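Local coordinates for protein cystathionine beta-lyases/cystathionine gamma-synthases (Corynebacterium glutamicum, PDB 5X5H) that probably catalyses formation of L,L-cystathionine and succinate from O-succinyl-L-homoserine and L-cysteine, using pyridoxal 5'-phosphate as cofactor, at residues P58-L63 with F242-T247; T66-E71 with L216-D221; N173-V178 with G194-L199; S184-Q189 with Q298-G303. All coordinates share one frame; numbering follows the deposited sequence.

Interaction 1: residues P58-L63 with F242-T247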
loop_
_atom_site.group_PDB
_atom_site.type_symbol
_atom_site.label_atom_id
_atom_site.label_comp_id
_atom_site.label_asym_id
_atom_site.label_seq_id
_atom_site.Cartn_x
_atom_site.Cartn_y
_atom_site.Cartn_z
ATOM N N PRO A 58 -2.169 -15.972 -3.919
ATOM C CA PRO A 58 -0.885 -16.118 -4.603
ATOM C C PRO A 58 0.230 -15.253 -4.082
ATOM O O PRO A 58 1.432 -15.596 -4.190
ATOM C CB PRO A 58 -1.196 -15.869 -6.037
ATOM C CG PRO A 58 -2.624 -15.647 -6.125
ATOM C CD PRO A 58 -3.267 -15.607 -4.841
ATOM N N THR A 59 -0.086 -14.036 -3.644
ATOM C CA THR A 59 0.938 -13.110 -3.154
ATOM C C THR A 59 1.558 -13.656 -1.870
ATOM O O THR A 59 2.766 -13.607 -1.697
ATOM C CB THR A 59 0.385 -11.727 -2.916
ATOM O OG1 THR A 59 -0.288 -11.204 -4.090
ATOM C CG2 THR A 59 1.458 -10.766 -2.418
ATOM N N ILE A 60 0.744 -14.269 -1.041
ATOM C CA ILE A 60 1.222 -14.901 0.238
ATOM C C ILE A 60 1.986 -16.158 -0.108
ATOM O O ILE A 60 3.101 -16.400 0.424
ATOM C CB ILE A 60 0.025 -15.188 1.166
ATOM C CG1 ILE A 60 -0.713 -13.892 1.457
ATOM C CG2 ILE A 60 0.498 -15.921 2.423
ATOM C CD1 ILE A 60 -1.999 -14.056 2.289
ATOM N N VAL A 61 1.506 -16.979 -1.009
ATOM C CA VAL A 61 2.198 -18.236 -1.383
ATOM C C VAL A 61 3.559 -17.942 -1.985
ATOM O O VAL A 61 4.538 -18.656 -1.714
ATOM C CB VAL A 61 1.301 -19.076 -2.318
ATOM C CG1 VAL A 61 2.111 -20.230 -2.903
ATOM C CG2 VAL A 61 0.138 -19.587 -1.525
ATOM N N ALA A 62 3.721 -16.842 -2.711
ATOM C CA ALA A 62 5.053 -16.459 -3.225
ATOM C C ALA A 62 6.064 -16.294 -2.113
ATOM O O ALA A 62 7.212 -16.799 -2.181
ATOM C CB ALA A 62 4.990 -15.247 -4.162
ATOM N N LEU A 63 5.655 -15.586 -1.072
ATOM C CA LEU A 63 6.513 -15.438 0.120
ATOM C C LEU A 63 6.871 -16.754 0.791
ATOM O O LEU A 63 8.072 -17.053 1.052
ATOM C CB LEU A 63 5.880 -14.501 1.105
ATOM C CG LEU A 63 6.557 -14.405 2.477
ATOM C CD1 LEU A 63 7.987 -13.886 2.407
ATOM C CD2 LEU A 63 5.713 -13.644 3.428
ATOM N N PHE A 242 -0.501 -7.080 1.327
ATOM C CA PHE A 242 0.450 -5.969 1.240
ATOM C C PHE A 242 1.647 -6.346 2.089
ATOM O O PHE A 242 2.799 -6.102 1.698
ATOM C CB PHE A 242 -0.201 -4.635 1.761
ATOM C CG PHE A 242 -1.275 -4.145 0.918
ATOM C CD1 PHE A 242 -0.985 -3.351 -0.208
ATOM C CD2 PHE A 242 -2.601 -4.517 1.165
ATOM C CE1 PHE A 242 -1.990 -2.938 -1.098
ATOM C CE2 PHE A 242 -3.592 -4.066 0.270
ATOM C CZ PHE A 242 -3.269 -3.308 -0.795
ATOM N N ASP A 243 1.431 -6.877 3.282
ATOM C CA ASP A 243 2.555 -7.238 4.165
ATOM C C ASP A 243 3.345 -8.360 3.532
ATOM O O ASP A 243 4.579 -8.364 3.590
ATOM C CB ASP A 243 2.033 -7.648 5.515
ATOM C CG ASP A 243 1.644 -6.408 6.369
ATOM O OD1 ASP A 243 1.742 -5.235 5.910
ATOM O OD2 ASP A 243 1.279 -6.683 7.524
ATOM N N ALA A 244 2.714 -9.386 2.942
ATOM C CA ALA A 244 3.474 -10.495 2.336
ATOM C C ALA A 244 4.297 -9.972 1.159
ATOM O O ALA A 244 5.446 -10.439 0.957
ATOM C CB ALA A 244 2.550 -11.542 1.813
ATOM N N TYR A 245 3.816 -9.002 0.398
ATOM C CA TYR A 245 4.618 -8.384 -0.657
ATOM C C TYR A 245 5.811 -7.638 -0.072
ATOM O O TYR A 245 6.961 -7.827 -0.556
ATOM C CB TYR A 245 3.756 -7.361 -1.479
ATOM C CG TYR A 245 4.617 -6.698 -2.536
ATOM C CD1 TYR A 245 4.913 -7.333 -3.684
ATOM C CD2 TYR A 245 5.147 -5.450 -2.296
ATOM C CE1 TYR A 245 5.739 -6.825 -4.622
ATOM C CE2 TYR A 245 6.037 -4.888 -3.211
ATOM C CZ TYR A 245 6.348 -5.620 -4.372
ATOM O OH TYR A 245 7.290 -5.109 -5.326
ATOM N N LEU A 246 5.593 -6.838 0.963
ATOM C CA LEU A 246 6.680 -6.063 1.605
ATOM C C LEU A 246 7.744 -6.952 2.235
ATOM O O LEU A 246 8.952 -6.666 2.179
ATOM C CB LEU A 246 6.166 -5.039 2.592
ATOM C CG LEU A 246 5.455 -3.882 1.902
ATOM C CD1 LEU A 246 4.802 -3.163 3.076
ATOM C CD2 LEU A 246 6.413 -3.015 1.113
ATOM N N THR A 247 7.294 -8.007 2.902
ATOM C CA THR A 247 8.202 -8.990 3.477
ATOM C C THR A 247 9.081 -9.584 2.376
ATOM O O THR A 247 10.328 -9.706 2.536
ATOM C CB THR A 247 7.502 -10.069 4.293
ATOM O OG1 THR A 247 6.683 -9.470 5.342
ATOM C CG2 THR A 247 8.490 -11.087 4.891
HETATM O O HOH W 1 5.077 -11.932 -1.812
#

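Interaction 2: residues T66-E71 with L216-D221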
loop_
_atom_site.group_PDB
_atom_site.type_symbol
_atom_site.label_atom_id
_atom_site.label_comp_id
_atom_site.label_asym_id
_atom_site.label_seq_id
_atom_site.Cartn_x
_atom_site.Cartn_y
_atom_site.Cartn_z
ATOM N N THR A 66 9.380 -18.832 -1.123
ATOM C CA THR A 66 10.673 -18.230 -1.103
ATOM C C THR A 66 11.370 -18.652 0.200
ATOM O O THR A 66 12.488 -19.134 0.204
ATOM C CB THR A 66 10.669 -16.739 -1.246
ATOM O OG1 THR A 66 9.946 -16.312 -2.401
ATOM C CG2 THR A 66 12.071 -16.201 -1.382
ATOM N N VAL A 67 10.773 -18.370 1.355
ATOM C CA VAL A 67 11.420 -18.745 2.612
ATOM C C VAL A 67 11.636 -20.277 2.739
ATOM O O VAL A 67 12.698 -20.709 3.237
ATOM C CB VAL A 67 10.661 -18.149 3.795
ATOM C CG1 VAL A 67 11.320 -18.591 5.155
ATOM C CG2 VAL A 67 10.620 -16.620 3.719
ATOM N N ALA A 68 10.676 -21.049 2.283
ATOM C CA ALA A 68 10.866 -22.496 2.277
ATOM C C ALA A 68 12.163 -22.807 1.498
ATOM O O ALA A 68 13.058 -23.595 1.990
ATOM C CB ALA A 68 9.687 -23.170 1.688
ATOM N N ALA A 69 12.350 -22.282 0.299
ATOM C CA ALA A 69 13.523 -22.607 -0.502
ATOM C C ALA A 69 14.774 -22.225 0.222
ATOM O O ALA A 69 15.803 -22.969 0.207
ATOM C CB ALA A 69 13.484 -21.889 -1.861
ATOM N N LEU A 70 14.803 -21.081 0.937
ATOM C CA LEU A 70 16.013 -20.569 1.633
ATOM C C LEU A 70 16.365 -21.463 2.818
ATOM O O LEU A 70 17.540 -21.367 3.212
ATOM C CB LEU A 70 15.751 -19.175 2.057
ATOM C CG LEU A 70 15.592 -18.142 0.909
ATOM C CD1 LEU A 70 15.232 -16.852 1.479
ATOM C CD2 LEU A 70 16.747 -18.132 -0.019
ATOM N N GLU A 71 15.422 -22.229 3.335
ATOM C CA GLU A 71 15.664 -23.180 4.454
ATOM C C GLU A 71 15.919 -24.590 4.018
ATOM O O GLU A 71 16.069 -25.466 4.839
ATOM C CB GLU A 71 14.517 -23.075 5.452
ATOM C CG GLU A 71 14.510 -21.796 6.253
ATOM C CD GLU A 71 15.459 -21.815 7.451
ATOM O OE1 GLU A 71 16.426 -22.618 7.549
ATOM O OE2 GLU A 71 15.421 -20.837 8.275
ATOM N N LEU A 216 6.509 -17.181 9.971
ATOM C CA LEU A 216 6.529 -18.180 8.965
ATOM C C LEU A 216 7.057 -19.464 9.533
ATOM O O LEU A 216 7.979 -19.429 10.363
ATOM C CB LEU A 216 7.322 -17.681 7.785
ATOM C CG LEU A 216 6.900 -18.117 6.335
ATOM C CD1 LEU A 216 7.167 -17.061 5.350
ATOM C CD2 LEU A 216 7.483 -19.471 5.941
ATOM N N VAL A 217 6.520 -20.602 9.120
ATOM C CA VAL A 217 6.933 -21.948 9.526
ATOM C C VAL A 217 7.310 -22.709 8.315
ATOM O O VAL A 217 6.536 -22.702 7.333
ATOM C CB VAL A 217 5.861 -22.659 10.298
ATOM C CG1 VAL A 217 6.352 -24.048 10.733
ATOM C CG2 VAL A 217 5.401 -21.889 11.497
ATOM N N VAL A 218 8.478 -23.394 8.351
ATOM C CA VAL A 218 8.893 -24.222 7.274
ATOM C C VAL A 218 9.154 -25.682 7.745
ATOM O O VAL A 218 9.486 -25.913 8.938
ATOM C CB VAL A 218 10.099 -23.723 6.521
ATOM C CG1 VAL A 218 9.874 -22.319 5.912
ATOM C CG2 VAL A 218 11.298 -23.694 7.401
ATOM N N THR A 219 8.985 -26.635 6.834
ATOM C CA THR A 219 9.159 -28.049 7.129
ATOM C C THR A 219 9.368 -28.817 5.871
ATOM O O THR A 219 8.993 -28.370 4.825
ATOM C CB THR A 219 7.929 -28.491 7.879
ATOM O OG1 THR A 219 8.052 -29.901 8.344
ATOM C CG2 THR A 219 6.647 -28.464 7.129
ATOM N N ASN A 220 9.873 -30.058 6.041
ATOM C CA ASN A 220 9.834 -31.069 4.985
ATOM C C ASN A 220 8.799 -32.102 5.174
ATOM O O ASN A 220 8.666 -33.025 4.293
ATOM C CB ASN A 220 11.210 -31.700 4.744
ATOM C CG ASN A 220 12.210 -30.747 4.142
ATOM O OD1 ASN A 220 13.348 -30.532 4.678
ATOM N ND2 ASN A 220 11.868 -30.257 3.026
ATOM N N ASP A 221 8.004 -32.022 6.238
ATOM C CA ASP A 221 6.918 -32.998 6.528
ATOM C C ASP A 221 5.620 -32.619 5.909
ATOM O O ASP A 221 4.990 -31.647 6.297
ATOM C CB ASP A 221 6.826 -33.198 8.009
ATOM C CG ASP A 221 5.717 -34.164 8.467
ATOM O OD1 ASP A 221 4.898 -34.618 7.712
ATOM O OD2 ASP A 221 5.738 -34.491 9.646
#

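Interaction 3: residues N173-V178 with G194-L199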
loop_
_atom_site.group_PDB
_atom_site.type_symbol
_atom_site.label_atom_id
_atom_site.label_comp_id
_atom_site.label_asym_id
_atom_site.label_seq_id
_atom_site.Cartn_x
_atom_site.Cartn_y
_atom_site.Cartn_z
ATOM N N ASN A 173 8.502 -39.713 20.629
ATOM C CA ASN A 173 7.484 -38.958 19.943
ATOM C C ASN A 173 7.722 -37.423 20.043
ATOM O O ASN A 173 6.758 -36.688 19.852
ATOM C CB ASN A 173 6.118 -39.271 20.576
ATOM C CG ASN A 173 5.678 -40.703 20.346
ATOM O OD1 ASN A 173 5.951 -41.315 19.309
ATOM N ND2 ASN A 173 4.961 -41.216 21.285
ATOM N N ALA A 174 8.913 -36.974 20.394
ATOM C CA ALA A 174 9.208 -35.512 20.489
ATOM C C ALA A 174 9.634 -35.018 19.119
ATOM O O ALA A 174 10.347 -35.678 18.421
ATOM C CB ALA A 174 10.242 -35.216 21.509
ATOM N N LYS A 175 9.194 -33.812 18.792
ATOM C CA LYS A 175 9.727 -33.086 17.633
ATOM C C LYS A 175 10.609 -31.903 18.085
ATOM O O LYS A 175 10.202 -31.276 19.067
ATOM C CB LYS A 175 8.594 -32.607 16.723
ATOM C CG LYS A 175 7.840 -33.804 16.030
ATOM C CD LYS A 175 6.810 -33.219 15.079
ATOM C CE LYS A 175 5.827 -34.295 14.569
ATOM N NZ LYS A 175 6.560 -35.436 14.062
ATOM N N LEU A 176 11.666 -31.645 17.391
ATOM C CA LEU A 176 12.517 -30.484 17.594
ATOM C C LEU A 176 12.065 -29.364 16.654
ATOM O O LEU A 176 12.112 -29.569 15.409
ATOM C CB LEU A 176 13.947 -30.793 17.376
ATOM C CG LEU A 176 14.956 -29.673 17.357
ATOM C CD1 LEU A 176 14.925 -28.885 18.680
ATOM C CD2 LEU A 176 16.327 -30.145 16.917
ATOM N N VAL A 177 11.733 -28.234 17.248
ATOM C CA VAL A 177 11.455 -27.008 16.485
ATOM C C VAL A 177 12.517 -25.999 16.888
ATOM O O VAL A 177 12.782 -25.764 18.050
ATOM C CB VAL A 177 10.090 -26.458 16.681
ATOM C CG1 VAL A 177 9.926 -25.080 15.965
ATOM C CG2 VAL A 177 9.038 -27.506 16.273
ATOM N N VAL A 178 13.147 -25.408 15.839
ATOM C CA VAL A 178 14.139 -24.326 16.031
ATOM C C VAL A 178 13.506 -23.001 15.613
ATOM O O VAL A 178 13.052 -22.881 14.450
ATOM C CB VAL A 178 15.479 -24.574 15.350
ATOM C CG1 VAL A 178 16.375 -23.442 15.473
ATOM C CG2 VAL A 178 16.125 -25.872 15.895
ATOM N N GLY A 194 18.590 -31.684 11.355
ATOM C CA GLY A 194 17.691 -32.541 11.957
ATOM C C GLY A 194 16.486 -32.012 12.655
ATOM O O GLY A 194 15.625 -32.734 13.175
ATOM N N ALA A 195 16.312 -30.667 12.667
ATOM C CA ALA A 195 15.093 -30.138 13.180
ATOM C C ALA A 195 13.852 -30.594 12.360
ATOM O O ALA A 195 13.976 -30.796 11.142
ATOM C CB ALA A 195 15.172 -28.607 13.092
ATOM N N HIS A 196 12.723 -30.743 12.994
ATOM C CA HIS A 196 11.463 -31.154 12.328
ATOM C C HIS A 196 10.774 -29.975 11.640
ATOM O O HIS A 196 10.115 -30.148 10.584
ATOM C CB HIS A 196 10.509 -31.885 13.245
ATOM C CG HIS A 196 11.094 -33.145 13.789
ATOM N ND1 HIS A 196 11.838 -33.198 14.956
ATOM C CD2 HIS A 196 11.023 -34.422 13.312
ATOM C CE1 HIS A 196 12.240 -34.465 15.154
ATOM N NE2 HIS A 196 11.736 -35.221 14.181
ATOM N N ALA A 197 10.861 -28.812 12.253
ATOM C CA ALA A 197 10.272 -27.603 11.697
ATOM C C ALA A 197 11.151 -26.427 12.159
ATOM O O ALA A 197 11.888 -26.481 13.121
ATOM C CB ALA A 197 8.829 -27.424 12.102
ATOM N N VAL A 198 10.990 -25.317 11.415
ATOM C CA VAL A 198 11.709 -24.065 11.695
ATOM C C VAL A 198 10.695 -22.955 11.735
ATOM O O VAL A 198 9.837 -22.880 10.847
ATOM C CB VAL A 198 12.836 -23.764 10.697
ATOM C CG1 VAL A 198 13.420 -22.399 10.871
ATOM C CG2 VAL A 198 13.930 -24.816 10.829
ATOM N N LEU A 199 10.821 -22.083 12.723
ATOM C CA LEU A 199 9.991 -20.903 12.895
ATOM C C LEU A 199 10.810 -19.659 12.668
ATOM O O LEU A 199 11.911 -19.531 13.214
ATOM C CB LEU A 199 9.411 -20.932 14.283
ATOM C CG LEU A 199 8.477 -19.875 14.932
ATOM C CD1 LEU A 199 9.137 -18.560 15.176
ATOM C CD2 LEU A 199 7.222 -19.642 14.271
#

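Interaction 4: residues S184-Q189 with Q298-G303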
loop_
_atom_site.group_PDB
_atom_site.type_symbol
_atom_site.label_atom_id
_atom_site.label_comp_id
_atom_site.label_asym_id
_atom_site.label_seq_id
_atom_site.Cartn_x
_atom_site.Cartn_y
_atom_site.Cartn_z
ATOM N N SER A 184 18.634 -16.201 10.892
ATOM C CA SER A 184 18.031 -16.154 9.536
ATOM C C SER A 184 18.428 -17.353 8.763
ATOM O O SER A 184 19.471 -17.984 9.024
ATOM C CB SER A 184 18.313 -14.841 8.815
ATOM O OG SER A 184 19.513 -14.941 8.029
ATOM N N PRO A 185 17.734 -17.603 7.651
ATOM C CA PRO A 185 18.133 -18.704 6.835
ATOM C C PRO A 185 19.475 -18.542 6.133
ATOM O O PRO A 185 20.110 -19.505 5.725
ATOM C CB PRO A 185 17.004 -18.820 5.773
ATOM C CG PRO A 185 15.847 -18.073 6.328
ATOM C CD PRO A 185 16.486 -16.975 7.170
ATOM N N TYR A 186 19.978 -17.309 6.020
ATOM C CA TYR A 186 21.272 -17.032 5.396
ATOM C C TYR A 186 22.425 -17.565 6.228
ATOM O O TYR A 186 23.452 -17.963 5.709
ATOM C CB TYR A 186 21.450 -15.540 5.218
ATOM C CG TYR A 186 22.725 -15.153 4.502
ATOM C CD1 TYR A 186 22.957 -15.651 3.219
ATOM C CD2 TYR A 186 23.652 -14.327 5.057
ATOM C CE1 TYR A 186 24.108 -15.270 2.514
ATOM C CE2 TYR A 186 24.786 -13.970 4.390
ATOM C CZ TYR A 186 24.957 -14.398 3.111
ATOM O OH TYR A 186 26.160 -14.006 2.434
ATOM N N LEU A 187 22.240 -17.606 7.561
ATOM C CA LEU A 187 23.353 -18.048 8.469
ATOM C C LEU A 187 23.175 -19.442 8.962
ATOM O O LEU A 187 24.186 -20.084 9.362
ATOM C CB LEU A 187 23.522 -17.081 9.626
ATOM C CG LEU A 187 23.785 -15.611 9.204
ATOM C CD1 LEU A 187 24.012 -14.794 10.498
ATOM C CD2 LEU A 187 24.951 -15.488 8.267
ATOM N N GLN A 188 21.983 -19.978 9.015
ATOM C CA GLN A 188 21.787 -21.256 9.661
ATOM C C GLN A 188 20.544 -21.957 9.121
ATOM O O GLN A 188 19.526 -21.293 8.840
ATOM C CB GLN A 188 21.575 -21.036 11.147
ATOM C CG GLN A 188 21.397 -22.271 12.054
ATOM C CD GLN A 188 21.403 -21.891 13.547
ATOM O OE1 GLN A 188 22.447 -22.085 14.238
ATOM N NE2 GLN A 188 20.358 -21.295 14.041
ATOM N N GLN A 189 20.615 -23.273 8.845
ATOM C CA GLN A 189 19.531 -24.006 8.241
ATOM C C GLN A 189 19.226 -25.237 9.104
ATOM O O GLN A 189 19.718 -26.337 8.834
ATOM C CB GLN A 189 19.835 -24.354 6.775
ATOM C CG GLN A 189 20.043 -23.156 5.888
ATOM C CD GLN A 189 20.520 -23.486 4.519
ATOM O OE1 GLN A 189 21.550 -24.155 4.377
ATOM N NE2 GLN A 189 19.867 -22.941 3.490
ATOM N N GLN A 298 27.744 -24.625 12.958
ATOM C CA GLN A 298 26.385 -24.680 12.431
ATOM C C GLN A 298 25.973 -23.323 11.850
ATOM O O GLN A 298 24.887 -23.293 11.212
ATOM C CB GLN A 298 25.408 -25.154 13.483
ATOM C CG GLN A 298 25.148 -24.315 14.645
ATOM C CD GLN A 298 24.288 -24.945 15.753
ATOM O OE1 GLN A 298 24.091 -26.193 15.828
ATOM N NE2 GLN A 298 23.849 -24.104 16.643
ATOM N N MET A 299 26.726 -22.229 12.013
ATOM C CA MET A 299 26.369 -20.913 11.523
ATOM C C MET A 299 27.424 -20.467 10.497
ATOM O O MET A 299 28.672 -20.615 10.745
ATOM C CB MET A 299 26.339 -19.900 12.601
ATOM C CG MET A 299 25.374 -20.182 13.769
ATOM S SD MET A 299 25.305 -18.940 15.043
ATOM C CE MET A 299 24.489 -17.598 14.108
ATOM N N LYS A 300 27.024 -19.853 9.364
ATOM C CA LYS A 300 27.919 -19.347 8.396
ATOM C C LYS A 300 28.693 -18.145 8.886
ATOM O O LYS A 300 29.891 -17.985 8.566
ATOM C CB LYS A 300 27.140 -18.929 7.132
ATOM C CG LYS A 300 27.920 -18.362 5.958
ATOM C CD LYS A 300 27.056 -17.853 4.793
ATOM C CE LYS A 300 27.986 -17.718 3.586
ATOM N NZ LYS A 300 27.238 -17.014 2.521
ATOM N N ARG A 301 28.017 -17.296 9.656
ATOM C CA ARG A 301 28.591 -16.144 10.314
ATOM C C ARG A 301 27.848 -16.037 11.647
ATOM O O ARG A 301 26.917 -16.732 11.901
ATOM C CB ARG A 301 28.497 -14.845 9.515
ATOM C CG ARG A 301 29.119 -15.054 8.133
ATOM C CD ARG A 301 29.402 -13.829 7.364
ATOM N NE ARG A 301 30.315 -12.936 8.102
ATOM C CZ ARG A 301 30.462 -11.695 7.791
ATOM N NH1 ARG A 301 29.843 -11.155 6.782
ATOM N NH2 ARG A 301 31.259 -10.963 8.527
ATOM N N PHE A 302 28.222 -15.070 12.471
ATOM C CA PHE A 302 27.776 -15.092 13.894
ATOM C C PHE A 302 26.730 -14.098 14.230
ATOM O O PHE A 302 26.292 -13.961 15.387
ATOM C CB PHE A 302 29.044 -14.898 14.763
ATOM C CG PHE A 302 30.001 -15.994 14.588
ATOM C CD1 PHE A 302 29.791 -17.210 15.141
ATOM C CD2 PHE A 302 31.158 -15.768 13.908
ATOM C CE1 PHE A 302 30.746 -18.263 15.062
ATOM C CE2 PHE A 302 32.124 -16.777 13.832
ATOM C CZ PHE A 302 31.893 -17.995 14.392
ATOM N N GLY A 303 26.216 -13.355 13.211
ATOM C CA GLY A 303 25.020 -12.592 13.346
ATOM C C GLY A 303 25.231 -11.111 13.608
ATOM O O GLY A 303 26.337 -10.557 13.757
HETATM O O HOH W 2 23.297 -21.098 16.547
HETATM O O HOH W 3 23.159 -24.481 9.461
#

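Interaction 1: residues P58-L63 with F242-T247
Ala244 pushes its methyl group against the flank of helix 58-70, where Ala244 CB lies 3.9 Å from Ile60 CA and 4.0 Å from Ile60 CG1. One turn on, Leu63 forks over the neighbouring helix: Leu63 CD2 rests on Ala244 CA at 4.0 Å, and Leu63 CD1 meets Thr247 CG2 at 3.8 Å. At the other end a Thr59 chi1 of -54° sets OG1 beside the backbone N and CG2 anti to it, and Thr59 CG2 comes up to Tyr245 N at 4.1 Å. No direct hydrogen bond crosses the interface. A water bridges it instead, donating to Thr59 O at 2.9 Å and weakly to Ala244 O. The small Ala244 side chain fits the close approach of two helices whose axes come within 8.5 Å and whose directions differ by 31°, a buried, roughly parallel pair in this fold type I PLP enzyme. Behind the first shell, both threonines have their hydroxyls engaged away from the interface, which leaves their methyls to the packing. Thr59 OG1 is bonded to Pro31 O and Tyr33 N, whereas Thr247 OG1 turns back to Asp243 O at 3.0 Å, well above the carbonyl plane; that oxygen also accepts from Thr247 N. Tyr245 directs its OH to Asp211 of the fourth subunit. Phe242 packs on Asp243 of the second subunit, and Leu246 on Leu246 of the fourth.

Interaction 2: residues T66-E71 with L216-D221
Glu71, whose CB and CG lie against Val218 CG2, has its OE2 hydrogen-bonded by Asn180 ND2, and its side chain comes within about 3 Å of a magnesium ion, in a site it shares with Leu191. The aliphatic part of this side chain faces strand 215-219: Glu71 CB touches Val218 CG2 at 3.8 Å, the two side chains crossing at about a right angle. A bend at chi2 (-82°) carries the carboxylate away from Val218. Val218 uses both branches. Its CG1, anti to the carbonyl carbon, sits 3.8 Å from Ala68 CA, while CG2 occupies the crowded position between N and C and serves Glu71. Val67 works likewise, with CG2 meeting Leu216 CD1 tip to tip at 3.8 Å and CG1 reaching Val218 CG1 at 4.1 Å. No hydrogen bond links the segments. Past the strand end, Thr219 OG1 accepts from Asp221 N at 3.0 Å in an ST turn, and Asp221, at the N-cap of helix 222-235, caps it weakly through OD1. The last turn of helix 58-70 (66-70) runs at 48° to residues 216-219 of strand 215-219, which lies antiparallel between strands 75-79 and 197-201; Leu251 of helix 241-251 packs on Val67 and Leu70.

Interaction 3: residues N173-V178 with G194-L199
Lys175 lays its side chain across the imidazole of His196 in a CH-pi contact, with Lys175 CG 4.2 Å from the ring centroid and 15° off the normal. Gly194 O lies over the opposite face, toward the rim. Leu176 then makes a two-way grip. Its N donates to His196 ND1 at 2.9 Å, approaching 24° out of the ring plane, so that a side-chain nitrogen takes the place a strand carbonyl would fill in a regular ladder. The bond uses ND1 as acceptor, which implies that this nitrogen carries no proton. Leu176 O receives His196 N at 2.8 Å, almost along the C=O axis, and a weak bond from Ala197 N at 3.5 Å. From Val177 onward true parallel pairing sets in: Val177 is paired with Ala197, and Val177 CA approaches Ala197 O at 3.4 Å in a CA-H...O contact. Val178 N donates to the same Ala197 O at 3.2 Å, and Val178 O accepts from Leu199 N at 2.9 Å. Val178 CG2, anti to the carbonyl carbon, packs on Ala195 CB at 4.0 Å. The two strands begin and end a beta-alpha-beta unit through helix 184-187. In the mixed seven-stranded sheet they run between strands 144-150 and 215-219, with Val177 against helix 82-93 and Leu176 and Val178 against helix 162-167.

Interaction 4: residues S184-Q189 with Q298-G303
Leu187 O accepts from Lys300 N at 2.8 Å, the donor in the carbonyl plane on a lone pair, in a direct backbone bond between the segments. Two waters add to it. One donates to Gln188 OE1 at 2.7 Å and accepts from Gln298 NE2 at 3.1 Å, linking side chains that run side by side with amide planes 87° apart; besides this water, Gln188 NE2 is bonded to Asn180 OD1 and Thr151 O, and Gln298 NE2 to Thr160 O. The other accepts from Gln189 N at 2.9 Å and donates to Gln298 O at 2.7 Å. Apolar packing centres on Leu187, whose CD1 meets Gly303 CA at 3.7 Å while its CD2 touches Arg301 CB at 3.8 Å. Arg301 O is buried beside it with no polar partner. Lys300, fully extended, carries CD over one face of the Tyr186 ring and makes a weak bond from NZ to Tyr186 OH at 3.2 Å. The stronger partner of that hydroxyl is Asp259, which also forms a salt bridge with Arg301; Asp263 and Glu266 likewise pair with the arginine. The contact thus joins the short helix 184-187, which follows strand 175-179, to the loop between helix 292-298 and strand 305-310, with the long helix 254-273 alongside.

Interactions 1 and 2 share helix 58-70 and touch where Leu63 CG meets Leu216 CD1 at 4.0 Å. Interactions 2 and 3 meet on adjacent strands of the large sheet: Val218 N lies 2.9 Å from Val198 O, a probable hydrogen bond. Interaction 4 reaches interaction 2 through a probable bond from Gln189 NE2 to Leu70 O at 2.8 Å, and Pro185 packs on Glu71. Interactions 2, 3 and 4 lie around the magnesium bound by Glu71: the side chains of Val198 and Gln188 are about 4 Å and about 7 Å from it, Gln188 standing outside the metal's first shell. The side chain of Leu199 in interaction 3 is about 5 Å from the bound PLP, those of Leu216 and Thr247 about 10 Å.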